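Local structure of fumarylacetoacetate hydrolase (Burkholderia xenovorans, 5TI1) at residues Ala219-Asp224 with Ala263-Gln268; Pro199-Asn204 with Glu438-Leu443; Gly414-Leu419 with Val434-Ile439; Ala161-Ser166 with Leu389-Trp394; Thr325-Leu330 with Ala338-Arg343. The protein probably hydrolyses fumarylacetoacetate to fumarate and acetoacetate, the last step of phenylalanine and tyrosine breakdown, at a site that binds a magnesium ion. All blocks are in the same frame, centred on the assembly; numbering follows the deposited sequence.

Interaction 1: residues Ala219-Asp224 with Ala263-Gln268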
# COMPACT_ATOMS: atom_id res chain seq x y z
N ALA B 219 -9.10 -14.01 20.56
CA ALA B 219 -9.31 -14.50 19.21
C ALA B 219 -10.56 -13.88 18.61
O ALA B 219 -11.61 -13.82 19.26
CB ALA B 219 -9.42 -16.02 19.20
N CYS B 220 -10.43 -13.38 17.38
CA CYS B 220 -11.57 -12.92 16.60
C CYS B 220 -12.72 -13.92 16.63
O CYS B 220 -12.53 -15.12 16.40
CB CYS B 220 -11.11 -12.68 15.17
SG CYS B 220 -12.40 -12.70 13.97
N ARG B 221 -13.93 -13.43 16.93
CA ARG B 221 -15.13 -14.26 16.96
C ARG B 221 -16.06 -14.05 15.77
O ARG B 221 -17.10 -14.71 15.69
CB ARG B 221 -15.92 -14.02 18.25
CG ARG B 221 -15.20 -14.40 19.54
CD ARG B 221 -15.96 -13.92 20.75
NE ARG B 221 -15.14 -13.93 21.96
CZ ARG B 221 -15.55 -13.51 23.16
NH1 ARG B 221 -16.78 -13.05 23.32
NH2 ARG B 221 -14.72 -13.55 24.19
N LYS B 222 -15.73 -13.14 14.84
CA LYS B 222 -16.58 -12.85 13.69
C LYS B 222 -15.70 -12.79 12.44
O LYS B 222 -15.56 -11.74 11.80
CB LYS B 222 -17.37 -11.56 13.89
CG LYS B 222 -18.47 -11.67 14.92
CD LYS B 222 -19.45 -10.52 14.78
CE LYS B 222 -20.56 -10.61 15.80
NZ LYS B 222 -21.50 -9.49 15.60
N LEU B 223 -15.11 -13.92 12.09
CA LEU B 223 -14.28 -14.03 10.91
C LEU B 223 -15.15 -14.25 9.68
O LEU B 223 -15.99 -15.17 9.65
CB LEU B 223 -13.28 -15.17 11.08
CG LEU B 223 -12.27 -15.37 9.96
CD1 LEU B 223 -11.38 -14.10 9.81
CD2 LEU B 223 -11.47 -16.62 10.24
N ASP B 224 -14.97 -13.42 8.66
CA ASP B 224 -15.88 -13.42 7.53
C ASP B 224 -15.09 -13.33 6.23
O ASP B 224 -13.92 -12.93 6.21
CB ASP B 224 -16.88 -12.26 7.65
CG ASP B 224 -18.14 -12.46 6.81
OD1 ASP B 224 -18.22 -13.49 6.10
OD2 ASP B 224 -19.04 -11.61 6.86
N ALA B 263 -12.17 -9.50 9.90
CA ALA B 263 -12.45 -9.79 11.31
C ALA B 263 -13.37 -8.68 11.81
O ALA B 263 -12.91 -7.60 12.19
CB ALA B 263 -11.16 -9.85 12.12
N ARG B 264 -14.68 -8.95 11.79
CA ARG B 264 -15.64 -7.85 11.92
C ARG B 264 -15.72 -7.30 13.33
O ARG B 264 -15.99 -6.11 13.49
CB ARG B 264 -17.02 -8.31 11.46
CG ARG B 264 -16.99 -8.81 10.05
CD ARG B 264 -18.31 -8.67 9.37
NE ARG B 264 -18.15 -9.05 7.97
CZ ARG B 264 -17.68 -8.24 7.03
NH1 ARG B 264 -17.35 -6.98 7.33
NH2 ARG B 264 -17.55 -8.69 5.79
N ASP B 265 -15.50 -8.13 14.35
CA ASP B 265 -15.49 -7.60 15.71
C ASP B 265 -14.25 -6.75 15.95
O ASP B 265 -14.34 -5.71 16.62
CB ASP B 265 -15.61 -8.73 16.75
CG ASP B 265 -14.66 -9.90 16.49
OD1 ASP B 265 -13.97 -9.93 15.46
OD2 ASP B 265 -14.63 -10.81 17.35
N ILE B 266 -13.10 -7.16 15.42
CA ILE B 266 -11.92 -6.30 15.45
C ILE B 266 -12.21 -5.00 14.70
O ILE B 266 -11.77 -3.91 15.12
CB ILE B 266 -10.70 -7.04 14.86
CG1 ILE B 266 -10.30 -8.21 15.77
CG2 ILE B 266 -9.51 -6.11 14.68
CD1 ILE B 266 -9.07 -8.97 15.29
N GLN B 267 -12.98 -5.07 13.62
CA GLN B 267 -13.23 -3.88 12.81
C GLN B 267 -14.09 -2.87 13.56
O GLN B 267 -13.79 -1.67 13.56
CB GLN B 267 -13.90 -4.25 11.48
CG GLN B 267 -14.13 -3.04 10.56
CD GLN B 267 -14.82 -3.40 9.24
OE1 GLN B 267 -14.20 -3.91 8.32
NE2 GLN B 267 -16.12 -3.09 9.16
N GLN B 268 -15.16 -3.35 14.20
CA GLN B 268 -16.09 -2.47 14.89
C GLN B 268 -15.37 -1.58 15.90
O GLN B 268 -15.69 -0.39 16.03
CB GLN B 268 -17.16 -3.31 15.59
CG GLN B 268 -18.53 -2.69 15.60
CD GLN B 268 -19.16 -2.68 14.21
OE1 GLN B 268 -18.90 -1.78 13.41
NE2 GLN B 268 -19.98 -3.69 13.93
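In the C-terminal catalytic region of this FAH-family enzyme, helix 264-270 starts directly behind strand 252-263, and residues 219-224 lead into the neighbouring antiparallel strand 223-233. Leu-223 and Ala-263 form a non-hydrogen-bonded pair there, with Ala-263 at the N-cap position. Two backbone amides are held across the contact. Arg-264 N donates to Lys-222 O at 2.9 Å, nearly straight at 171°. Arg-221 N gives its hydrogen to Asp-265 OD2 at 2.7 Å, on the syn lone pair; the carboxylate gets there because CG of Asp-265 sits in the crowded position between its own N and carbonyl carbon (chi1 48°), and its other oxygen, OD1, takes Ile-266 N. Apolar contact is small: Cys-220 SG rests on Ala-263 CB at 3.6 Å, and Cys-220 CB faces Ile-266 CD1. The charged pair is Asp-224 with Arg-264, whose extended chain crosses the acid obliquely. Arg-264 also salt-bridges the magnesium ligand Glu-226 through NH2, and Asp-224 accepts the amides of Leu-389 and Leu-390, so both charges have second partners. Arg-264 NE meets the anti lone pair of Asp-224 OD2 at 2.9 Å, in the guanidinium plane, although carboxylate and guanidinium stand 85° apart.

Interaction 2: residues Pro199-Asn204 with Glu438-Leu443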
# COMPACT_ATOMS: atom_id res chain seq x y z
N PRO B 199 -3.08 -20.95 3.70
CA PRO B 199 -3.90 -20.96 4.91
C PRO B 199 -3.91 -19.60 5.57
O PRO B 199 -2.95 -18.83 5.50
CB PRO B 199 -3.20 -22.01 5.80
CG PRO B 199 -1.81 -22.06 5.31
CD PRO B 199 -1.88 -21.79 3.82
N VAL B 200 -5.02 -19.30 6.23
CA VAL B 200 -5.24 -17.99 6.83
C VAL B 200 -5.46 -18.19 8.32
O VAL B 200 -6.37 -18.91 8.73
CB VAL B 200 -6.45 -17.27 6.21
CG1 VAL B 200 -6.72 -15.98 6.97
CG2 VAL B 200 -6.19 -16.99 4.74
N ARG B 201 -4.64 -17.54 9.13
CA ARG B 201 -4.73 -17.77 10.56
C ARG B 201 -5.71 -16.78 11.16
O ARG B 201 -5.64 -15.58 10.89
CB ARG B 201 -3.38 -17.64 11.25
CG ARG B 201 -3.51 -18.06 12.71
CD ARG B 201 -2.20 -18.29 13.41
NE ARG B 201 -1.34 -19.29 12.76
CZ ARG B 201 -1.37 -20.60 13.00
NH1 ARG B 201 -2.25 -21.12 13.85
NH2 ARG B 201 -0.52 -21.40 12.36
N ARG B 202 -6.64 -17.31 11.97
CA ARG B 202 -7.58 -16.47 12.69
C ARG B 202 -6.80 -15.44 13.50
O ARG B 202 -5.92 -15.82 14.29
CB ARG B 202 -8.46 -17.31 13.61
CG ARG B 202 -9.44 -16.50 14.48
CD ARG B 202 -10.27 -17.42 15.40
NE ARG B 202 -11.01 -18.43 14.64
CZ ARG B 202 -12.20 -18.23 14.08
NH1 ARG B 202 -12.80 -17.06 14.21
NH2 ARG B 202 -12.79 -19.21 13.39
N PRO B 203 -7.06 -14.15 13.31
CA PRO B 203 -6.31 -13.13 14.04
C PRO B 203 -6.75 -13.00 15.49
O PRO B 203 -7.93 -13.16 15.81
CB PRO B 203 -6.62 -11.85 13.26
CG PRO B 203 -7.97 -12.12 12.59
CD PRO B 203 -7.93 -13.58 12.26
N ASN B 204 -5.79 -12.74 16.36
CA ASN B 204 -6.09 -12.14 17.65
C ASN B 204 -6.12 -10.62 17.50
O ASN B 204 -5.58 -10.07 16.55
CB ASN B 204 -5.06 -12.54 18.70
CG ASN B 204 -5.08 -14.02 18.99
OD1 ASN B 204 -6.12 -14.61 19.25
ND2 ASN B 204 -3.91 -14.65 18.93
N GLU B 438 -8.07 -21.88 3.82
CA GLU B 438 -8.58 -22.65 4.95
C GLU B 438 -8.06 -22.02 6.24
O GLU B 438 -6.90 -21.62 6.33
CB GLU B 438 -8.16 -24.12 4.81
CG GLU B 438 -8.70 -25.03 5.90
CD GLU B 438 -8.58 -26.51 5.54
OE1 GLU B 438 -7.87 -27.24 6.25
OE2 GLU B 438 -9.19 -26.93 4.54
N ILE B 439 -8.94 -21.91 7.24
CA ILE B 439 -8.66 -21.09 8.42
C ILE B 439 -7.90 -21.91 9.45
O ILE B 439 -8.29 -23.03 9.80
CB ILE B 439 -9.97 -20.53 9.01
CG1 ILE B 439 -10.68 -19.64 7.99
CG2 ILE B 439 -9.68 -19.80 10.32
CD1 ILE B 439 -9.80 -18.58 7.38
N LEU B 440 -6.78 -21.35 9.94
CA LEU B 440 -6.01 -21.95 11.03
C LEU B 440 -6.44 -21.35 12.37
O LEU B 440 -6.81 -20.17 12.43
CB LEU B 440 -4.52 -21.72 10.82
CG LEU B 440 -4.01 -22.22 9.47
CD1 LEU B 440 -2.51 -22.00 9.35
CD2 LEU B 440 -4.36 -23.70 9.29
N PRO B 441 -6.40 -22.15 13.44
CA PRO B 441 -6.75 -21.62 14.76
C PRO B 441 -5.86 -20.44 15.14
O PRO B 441 -4.70 -20.35 14.74
CB PRO B 441 -6.50 -22.81 15.70
CG PRO B 441 -6.60 -24.00 14.82
CD PRO B 441 -6.08 -23.58 13.49
N ALA B 442 -6.44 -19.52 15.90
CA ALA B 442 -5.67 -18.38 16.37
C ALA B 442 -4.53 -18.85 17.26
O ALA B 442 -4.59 -19.93 17.86
CB ALA B 442 -6.56 -17.39 17.13
N LEU B 443 -3.47 -18.05 17.32
CA LEU B 443 -2.33 -18.37 18.16
C LEU B 443 -2.72 -18.29 19.63
O LEU B 443 -3.50 -17.43 20.03
CB LEU B 443 -1.17 -17.42 17.87
CG LEU B 443 -0.56 -17.61 16.48
CD1 LEU B 443 0.54 -16.59 16.22
CD2 LEU B 443 -0.07 -19.04 16.30
O HOH W 1 -3.57 -15.78 15.69
O HOH W 2 -5.99 -16.73 20.79
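CG of Arg-201 lies anti to the backbone N (chi1 -173°), and a bend at chi3 (-57°) folds the guanidinium back across the end of strand 429-440. Its NH1 thereby reaches Pro-441 O at 2.7 Å, close to the guanidinium plane, though the N-H is somewhat bent. The flat group is sandwiched: Leu-443 CD2 lies over one face, offset toward the rim, and Leu-440 covers the opposite face, its CD1 3.7 Å from Arg-201 NH2. Leu-440 CD1 also packs on Pro-199 CB, the two side chains pointing the same way. Beneath these side chains the strands run parallel, Val-200 paired with Ile-439 and Arg-201 with Leu-440. Val-200 N donates to Glu-438 O, Leu-440 N to Val-200 O at 2.8 Å, and Arg-202 N to Leu-440 O. On the other face Ile-439 CD1 comes to 3.8 Å from Val-200 CB, and both side chains touch Trp-261. Arg-202 NE forms a salt bridge with Asp-413, and NH1 and NH2 donate to the carbonyls of Cys-220 and Ile-411. Past the ladder, Asn-204 ND2 meets a lone pair of Leu-443 O at 3.0 Å, in its own amide plane. One water links Arg-202 O to Leu-443 N; another donates to both Asn-204 OD1 and Leu-443 O. The C-terminal tail is thus tied down largely through its backbone, with aliphatic side chains shielding the charged group on both faces.

Interaction 3: residues Gly414-Leu419 with Val434-Ile439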
# COMPACT_ATOMS: atom_id res chain seq x y z
N GLY B 414 -10.77 -24.50 10.65
CA GLY B 414 -10.79 -25.63 9.76
C GLY B 414 -11.76 -25.53 8.59
O GLY B 414 -11.76 -26.42 7.73
N ASP B 415 -12.61 -24.50 8.55
CA ASP B 415 -13.44 -24.25 7.37
C ASP B 415 -12.57 -23.82 6.19
O ASP B 415 -11.69 -22.97 6.33
CB ASP B 415 -14.46 -23.14 7.63
CG ASP B 415 -15.56 -23.54 8.59
OD1 ASP B 415 -15.62 -24.71 9.04
OD2 ASP B 415 -16.39 -22.64 8.89
N GLU B 416 -12.85 -24.37 5.01
CA GLU B 416 -12.22 -23.91 3.78
C GLU B 416 -13.24 -23.11 2.97
O GLU B 416 -14.36 -23.58 2.72
CB GLU B 416 -11.68 -25.08 2.95
CG GLU B 416 -11.01 -24.64 1.64
CD GLU B 416 -10.38 -25.79 0.86
OE1 GLU B 416 -11.08 -26.79 0.54
OE2 GLU B 416 -9.17 -25.70 0.54
N LEU B 417 -12.87 -21.90 2.58
CA LEU B 417 -13.74 -21.00 1.83
C LEU B 417 -13.21 -20.89 0.42
O LEU B 417 -12.03 -20.55 0.23
CB LEU B 417 -13.82 -19.62 2.50
CG LEU B 417 -14.82 -19.46 3.65
CD1 LEU B 417 -16.25 -19.48 3.12
CD2 LEU B 417 -14.64 -20.49 4.78
N THR B 418 -14.05 -21.19 -0.57
CA THR B 418 -13.63 -21.22 -1.97
C THR B 418 -14.51 -20.32 -2.82
O THR B 418 -15.71 -20.58 -2.98
CB THR B 418 -13.64 -22.65 -2.53
OG1 THR B 418 -12.86 -23.51 -1.68
CG2 THR B 418 -13.05 -22.66 -3.92
N LEU B 419 -13.90 -19.29 -3.40
CA LEU B 419 -14.55 -18.45 -4.41
C LEU B 419 -14.31 -19.03 -5.79
O LEU B 419 -13.20 -19.49 -6.10
CB LEU B 419 -14.00 -17.02 -4.37
CG LEU B 419 -14.55 -15.97 -3.40
CD1 LEU B 419 -14.39 -16.41 -2.00
CD2 LEU B 419 -13.83 -14.62 -3.62
N VAL B 434 -10.15 -20.79 -9.02
CA VAL B 434 -10.65 -20.70 -7.65
C VAL B 434 -9.72 -19.83 -6.81
O VAL B 434 -8.52 -19.71 -7.06
CB VAL B 434 -10.84 -22.08 -6.98
CG1 VAL B 434 -11.87 -22.92 -7.75
CG2 VAL B 434 -9.51 -22.82 -6.83
N CYS B 435 -10.32 -19.24 -5.79
CA CYS B 435 -9.66 -18.41 -4.79
C CYS B 435 -10.01 -19.01 -3.43
O CYS B 435 -11.06 -18.69 -2.87
CB CYS B 435 -10.13 -16.97 -4.94
SG CYS B 435 -9.74 -15.92 -3.56
N ALA B 436 -9.15 -19.90 -2.92
CA ALA B 436 -9.45 -20.69 -1.72
C ALA B 436 -8.50 -20.39 -0.56
O ALA B 436 -7.32 -20.09 -0.74
CB ALA B 436 -9.38 -22.20 -2.02
N GLY B 437 -9.02 -20.54 0.65
CA GLY B 437 -8.20 -20.51 1.84
C GLY B 437 -8.88 -21.28 2.95
O GLY B 437 -10.11 -21.33 3.02
N GLU B 438 -8.07 -21.88 3.82
CA GLU B 438 -8.58 -22.65 4.95
C GLU B 438 -8.06 -22.02 6.24
O GLU B 438 -6.90 -21.62 6.33
CB GLU B 438 -8.16 -24.12 4.81
CG GLU B 438 -8.70 -25.03 5.90
CD GLU B 438 -8.58 -26.51 5.54
OE1 GLU B 438 -7.87 -27.24 6.25
OE2 GLU B 438 -9.19 -26.93 4.54
N ILE B 439 -8.94 -21.91 7.24
CA ILE B 439 -8.66 -21.09 8.42
C ILE B 439 -7.90 -21.91 9.45
O ILE B 439 -8.29 -23.03 9.80
CB ILE B 439 -9.97 -20.53 9.01
CG1 ILE B 439 -10.68 -19.64 7.99
CG2 ILE B 439 -9.68 -19.80 10.32
CD1 ILE B 439 -9.80 -18.58 7.38
O HOH W 3 -11.13 -17.93 -0.24
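Six backbone hydrogen bonds join residues 414-419 to the antiparallel residues 434-439. Leu-417 and Gly-437 exchange a pair, the donor Leu-417 N lying nearly along the C=O axis of Gly-437 at 2.9 Å. Leu-419 and Cys-435 exchange another; here Leu-419 N sits well above the carbonyl plane of Cys-435. At the open end Ile-439 N donates to Asp-415 O and Gly-414 N to Ile-439 O at 3.0 Å. Gly-414 has positive phi (80°), a backbone that would jam a CB against the preceding carbonyl O. Between the two hydrogen-bonded pairs a water donates to Leu-417 O and Cys-435 O, 2.8 and 2.7 Å away. Charge gathers on the face of Glu-416, Thr-418, Ala-436 and Glu-438. The two glutamate chains are extended and cross obliquely, with carboxylate planes 68° apart and OE2 of Glu-416 4.2 Å from OE2 of Glu-438. Their mutual repulsion is probably eased by Arg-331, which salt-bridges Glu-416 OE1. Apolar contacts finish the pairing. Thr-418 CG2, anti to its backbone N, meets Val-434 CB at 3.8 Å; on the other face Leu-419 CB lies against Cys-435 CB at 3.9 Å. That face, with Leu-417, turns to Trp-261, Leu-257 and Leu-227 of the metal-bearing sheet. Regular pairing of this kind belongs to a beta hairpin, here strands 416-424 and 429-440 of the mixed sheet.

Interaction 4: residues Ala161-Ser166 with Leu389-Trp394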
# COMPACT_ATOMS: atom_id res chain seq x y z
N ALA B 161 -23.92 -2.32 0.69
CA ALA B 161 -24.01 -1.12 1.51
C ALA B 161 -25.38 -0.99 2.15
O ALA B 161 -25.49 -0.49 3.27
CB ALA B 161 -23.69 0.12 0.67
N THR B 162 -26.42 -1.41 1.44
CA THR B 162 -27.77 -1.41 2.01
C THR B 162 -27.88 -2.43 3.13
O THR B 162 -28.34 -2.10 4.24
CB THR B 162 -28.80 -1.68 0.92
OG1 THR B 162 -28.72 -0.66 -0.08
CG2 THR B 162 -30.21 -1.71 1.50
N ASN B 163 -27.48 -3.67 2.87
CA ASN B 163 -27.55 -4.71 3.90
C ASN B 163 -26.78 -4.30 5.15
O ASN B 163 -27.33 -4.26 6.25
CB ASN B 163 -27.02 -6.03 3.36
CG ASN B 163 -27.96 -6.68 2.37
OD1 ASN B 163 -29.17 -6.46 2.42
ND2 ASN B 163 -27.41 -7.49 1.47
N VAL B 164 -25.50 -3.96 4.97
CA VAL B 164 -24.65 -3.56 6.09
C VAL B 164 -25.20 -2.32 6.78
O VAL B 164 -25.33 -2.28 8.01
CB VAL B 164 -23.21 -3.34 5.60
CG1 VAL B 164 -22.39 -2.64 6.66
CG2 VAL B 164 -22.58 -4.67 5.23
N GLY B 165 -25.52 -1.29 5.99
CA GLY B 165 -26.05 -0.07 6.56
C GLY B 165 -27.36 -0.28 7.31
O GLY B 165 -27.62 0.40 8.30
N SER B 166 -28.19 -1.22 6.85
CA SER B 166 -29.44 -1.50 7.55
C SER B 166 -29.18 -1.99 8.97
O SER B 166 -29.91 -1.65 9.90
CB SER B 166 -30.27 -2.52 6.78
OG SER B 166 -30.82 -1.94 5.60
N LEU B 389 -20.84 -13.69 4.94
CA LEU B 389 -21.64 -14.35 5.97
C LEU B 389 -22.36 -13.34 6.83
O LEU B 389 -23.47 -13.62 7.32
CB LEU B 389 -20.77 -15.26 6.84
CG LEU B 389 -20.32 -16.62 6.29
CD1 LEU B 389 -21.52 -17.42 5.82
CD2 LEU B 389 -19.32 -16.47 5.16
N LEU B 390 -21.76 -12.16 7.04
CA LEU B 390 -22.44 -11.09 7.76
C LEU B 390 -23.81 -10.80 7.15
O LEU B 390 -24.81 -10.67 7.87
CB LEU B 390 -21.57 -9.83 7.78
CG LEU B 390 -22.26 -8.58 8.33
CD1 LEU B 390 -22.52 -8.72 9.83
CD2 LEU B 390 -21.47 -7.30 8.01
N GLU B 391 -23.89 -10.72 5.82
CA GLU B 391 -25.18 -10.51 5.18
C GLU B 391 -25.99 -11.81 5.13
O GLU B 391 -27.18 -11.81 5.47
CB GLU B 391 -25.01 -9.96 3.77
CG GLU B 391 -24.23 -8.65 3.69
CD GLU B 391 -23.69 -8.42 2.31
OE1 GLU B 391 -24.40 -7.80 1.50
OE2 GLU B 391 -22.56 -8.88 2.03
N LEU B 392 -25.36 -12.90 4.71
CA LEU B 392 -26.09 -14.15 4.50
C LEU B 392 -26.81 -14.60 5.76
O LEU B 392 -27.92 -15.16 5.68
CB LEU B 392 -25.13 -15.24 4.01
CG LEU B 392 -24.55 -15.01 2.61
CD1 LEU B 392 -23.41 -15.96 2.30
CD2 LEU B 392 -25.65 -15.08 1.54
N THR B 393 -26.23 -14.37 6.94
CA THR B 393 -26.83 -14.78 8.20
C THR B 393 -27.41 -13.61 8.98
O THR B 393 -27.84 -13.79 10.13
CB THR B 393 -25.81 -15.53 9.07
OG1 THR B 393 -24.83 -14.61 9.57
CG2 THR B 393 -25.11 -16.61 8.27
N TRP B 394 -27.45 -12.42 8.38
CA TRP B 394 -27.88 -11.19 9.05
C TRP B 394 -27.26 -11.08 10.44
O TRP B 394 -27.94 -11.08 11.47
CB TRP B 394 -29.40 -11.07 9.10
CG TRP B 394 -29.86 -9.64 9.23
CD1 TRP B 394 -30.39 -9.05 10.35
CD2 TRP B 394 -29.81 -8.62 8.22
NE1 TRP B 394 -30.68 -7.73 10.09
CE2 TRP B 394 -30.34 -7.44 8.79
CE3 TRP B 394 -29.39 -8.60 6.89
CZ2 TRP B 394 -30.45 -6.25 8.08
CZ3 TRP B 394 -29.49 -7.41 6.18
CH2 TRP B 394 -30.01 -6.25 6.78
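Glu-391 OE1 is gripped by two hydrogen bonds, one from Asn-163 ND2 and one from Ser-379 OG. The bond from Asn-163 ND2 is 3.0 Å long and almost straight (175°); it uses the anti lone pair of OE1 and lies in the amide plane, while amide and carboxylate are turned 58° from each other. Asn-163 CG is anti to its carbonyl carbon (chi1 -73°), and the Glu-391 chain, extended beyond CG, crosses it at about a right angle, so that Asn-163 CB also rests 3.8 Å from Glu-391 CG. The second oxygen, OE2, accepts from Ser-388 OG and, weakly, from ND1 of His-160, the predicted proton acceptor. Asn-163 thus helps to set a carboxylate that may help to orient and polarise this histidine. The short helix 389-392 ends in a Schellman motif, with Trp-394 at C-prime and positive phi; Asn-395 N bonds back to Leu-390 O and Trp-394 N to Glu-391 O, and that turn brings the indole against helix 158-168. There Trp-394 CH2 approaches Asn-163 O at 3.4 Å and, edge-on, Ser-166 CB at 3.7 Å. Asn-163 OD1 lies at the ring edge in its plane, 3.9 Å from Trp-394 CZ3, with amide and indole almost perpendicular. Beside the polar pair, Val-164 CG2 meets Leu-390 CD2 at 4.0 Å, their side chains crossing nearly square; Val-164 also touches Tyr-155, a predicted substrate-binding residue.

Interaction 5: residues Thr325-Leu330 with Ala338-Arg343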
# COMPACT_ATOMS: atom_id res chain seq x y z
N THR B 325 -20.52 -14.73 -13.43
CA THR B 325 -21.17 -15.54 -12.41
C THR B 325 -20.16 -15.84 -11.31
O THR B 325 -19.03 -16.25 -11.59
CB THR B 325 -21.71 -16.83 -13.03
OG1 THR B 325 -22.79 -16.52 -13.92
CG2 THR B 325 -22.22 -17.78 -11.95
N LEU B 326 -20.55 -15.62 -10.06
CA LEU B 326 -19.69 -15.86 -8.91
C LEU B 326 -20.38 -16.79 -7.91
O LEU B 326 -21.60 -16.71 -7.72
CB LEU B 326 -19.33 -14.54 -8.22
CG LEU B 326 -18.64 -13.48 -9.08
CD1 LEU B 326 -18.68 -12.14 -8.38
CD2 LEU B 326 -17.21 -13.86 -9.41
N GLU B 327 -19.59 -17.66 -7.28
CA GLU B 327 -20.09 -18.60 -6.28
C GLU B 327 -19.07 -18.74 -5.17
O GLU B 327 -17.87 -18.56 -5.37
CB GLU B 327 -20.38 -19.99 -6.87
CG GLU B 327 -21.38 -19.99 -8.02
CD GLU B 327 -21.89 -21.39 -8.38
OE1 GLU B 327 -21.45 -22.36 -7.73
OE2 GLU B 327 -22.72 -21.50 -9.31
N VAL B 328 -19.56 -19.07 -3.98
CA VAL B 328 -18.69 -19.34 -2.84
C VAL B 328 -19.16 -20.64 -2.22
O VAL B 328 -20.37 -20.86 -2.07
CB VAL B 328 -18.71 -18.18 -1.81
CG1 VAL B 328 -17.88 -18.53 -0.57
CG2 VAL B 328 -18.22 -16.86 -2.46
N THR B 329 -18.22 -21.51 -1.89
CA THR B 329 -18.52 -22.70 -1.12
C THR B 329 -17.77 -22.65 0.20
O THR B 329 -16.72 -22.01 0.32
CB THR B 329 -18.19 -24.00 -1.89
OG1 THR B 329 -16.78 -24.10 -2.08
CG2 THR B 329 -18.89 -24.01 -3.26
N LEU B 330 -18.35 -23.32 1.20
CA LEU B 330 -17.75 -23.44 2.52
C LEU B 330 -17.72 -24.92 2.85
O LEU B 330 -18.74 -25.61 2.73
CB LEU B 330 -18.55 -22.66 3.57
CG LEU B 330 -17.95 -22.47 4.97
CD1 LEU B 330 -18.55 -21.24 5.64
CD2 LEU B 330 -18.13 -23.69 5.87
N ALA B 338 -18.03 -29.73 -0.13
CA ALA B 338 -18.31 -28.34 0.19
C ALA B 338 -19.77 -28.01 -0.10
O ALA B 338 -20.41 -28.65 -0.94
CB ALA B 338 -17.40 -27.40 -0.60
N SER B 339 -20.29 -27.03 0.62
CA SER B 339 -21.66 -26.56 0.43
C SER B 339 -21.63 -25.14 -0.12
O SER B 339 -20.91 -24.28 0.40
CB SER B 339 -22.43 -26.62 1.74
OG SER B 339 -22.40 -27.94 2.29
N THR B 340 -22.40 -24.90 -1.18
CA THR B 340 -22.46 -23.54 -1.72
C THR B 340 -23.25 -22.65 -0.77
O THR B 340 -24.31 -23.03 -0.27
CB THR B 340 -23.10 -23.54 -3.11
OG1 THR B 340 -22.32 -24.36 -3.99
CG2 THR B 340 -23.15 -22.13 -3.67
N ILE B 341 -22.72 -21.47 -0.47
CA ILE B 341 -23.37 -20.55 0.46
C ILE B 341 -23.86 -19.28 -0.21
O ILE B 341 -24.68 -18.56 0.39
CB ILE B 341 -22.44 -20.21 1.64
CG1 ILE B 341 -21.18 -19.48 1.14
CG2 ILE B 341 -22.13 -21.48 2.44
CD1 ILE B 341 -20.44 -18.72 2.24
N THR B 342 -23.39 -18.96 -1.42
CA THR B 342 -23.97 -17.85 -2.15
C THR B 342 -23.67 -18.01 -3.64
O THR B 342 -22.71 -18.68 -4.02
CB THR B 342 -23.46 -16.50 -1.62
OG1 THR B 342 -24.24 -15.44 -2.19
CG2 THR B 342 -21.98 -16.31 -1.95
N ARG B 343 -24.54 -17.42 -4.46
CA ARG B 343 -24.35 -17.33 -5.91
C ARG B 343 -24.79 -15.93 -6.33
O ARG B 343 -25.92 -15.54 -6.05
CB ARG B 343 -25.17 -18.38 -6.66
CG ARG B 343 -24.89 -19.84 -6.29
CD ARG B 343 -25.95 -20.78 -6.92
NE ARG B 343 -25.63 -22.19 -6.70
CZ ARG B 343 -25.89 -22.87 -5.59
NH1 ARG B 343 -26.48 -22.27 -4.56
NH2 ARG B 343 -25.56 -24.15 -5.49
O HOH W 4 -20.15 -28.74 3.37
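A beta hairpin of strands 321-331 and 339-345 carries this contact, and a beta bulge interrupts it: the register slips by one between Val-328 and Thr-329, so Val-328 pairs with Thr-342 but Thr-329 with Thr-340. The extra residue is Ile-341, whose psi of -16° departs from the extended chain. Its N still donates to Val-328 O at 2.9 Å, while Val-328 N bonds to Thr-342 O at 3.2 Å. Leu-330 and Ser-339 exchange two bonds, Leu-330 N to Ser-339 O being 2.8 Å. Ile-341 holds CG1 in the crowded position between its N and carbonyl carbon (chi1 63°), which sends CD1 to Val-328 CG1 at 3.8 Å and leaves CG2 against Leu-330 CB. Val-328 also lies alongside Thr-342, CB to CG2 3.8 Å, the two pointing the same way. Beyond the hairpin Ile-341 meets Leu-389 and Leu-392, while Thr-342 OG1 lies in hydrogen-bonding contact with the carbonyl oxygens of Phe-386 and Asp-384, which must share its one proton. On the opposite face Thr-329 CG2 approaches Thr-340 OG1 at 3.5 Å. The guanidinium of Arg-343 has Thr-340 CG2 over its centre, and its extended chain crosses Glu-327 obliquely. Their salt bridge is long, Glu-327 OE2 to Arg-343 NE 4.0 Å, so charge probably adds little; backbone bonds and the bulged isoleucine's aliphatic contacts hold the two strands together.

Interactions 2, 3 and 5 follow one mixed sheet: 2 and 3 share Glu-438 and Ile-439 on strand 429-440, and 3 joins 5 where Thr-329 N lies 2.9 Å from Thr-418 O. Interaction 1 packs beside them, Leu-223 CD2 being 3.7 Å from Ile-439 CG2. It also reaches interaction 4, because Asp-224 OD2 is 2.8 Å from Leu-390 N; Leu-389 CD2 of interaction 4 in turn touches Ile-341 CD1 of interaction 5. The metal ions are near several of them: from magnesium, the side chain of Arg-264 is about 7 Å away and those of Glu-391 and Leu-419 about 10 Å, while the side chain of Val-200 is about 8 Å from the sodium ion.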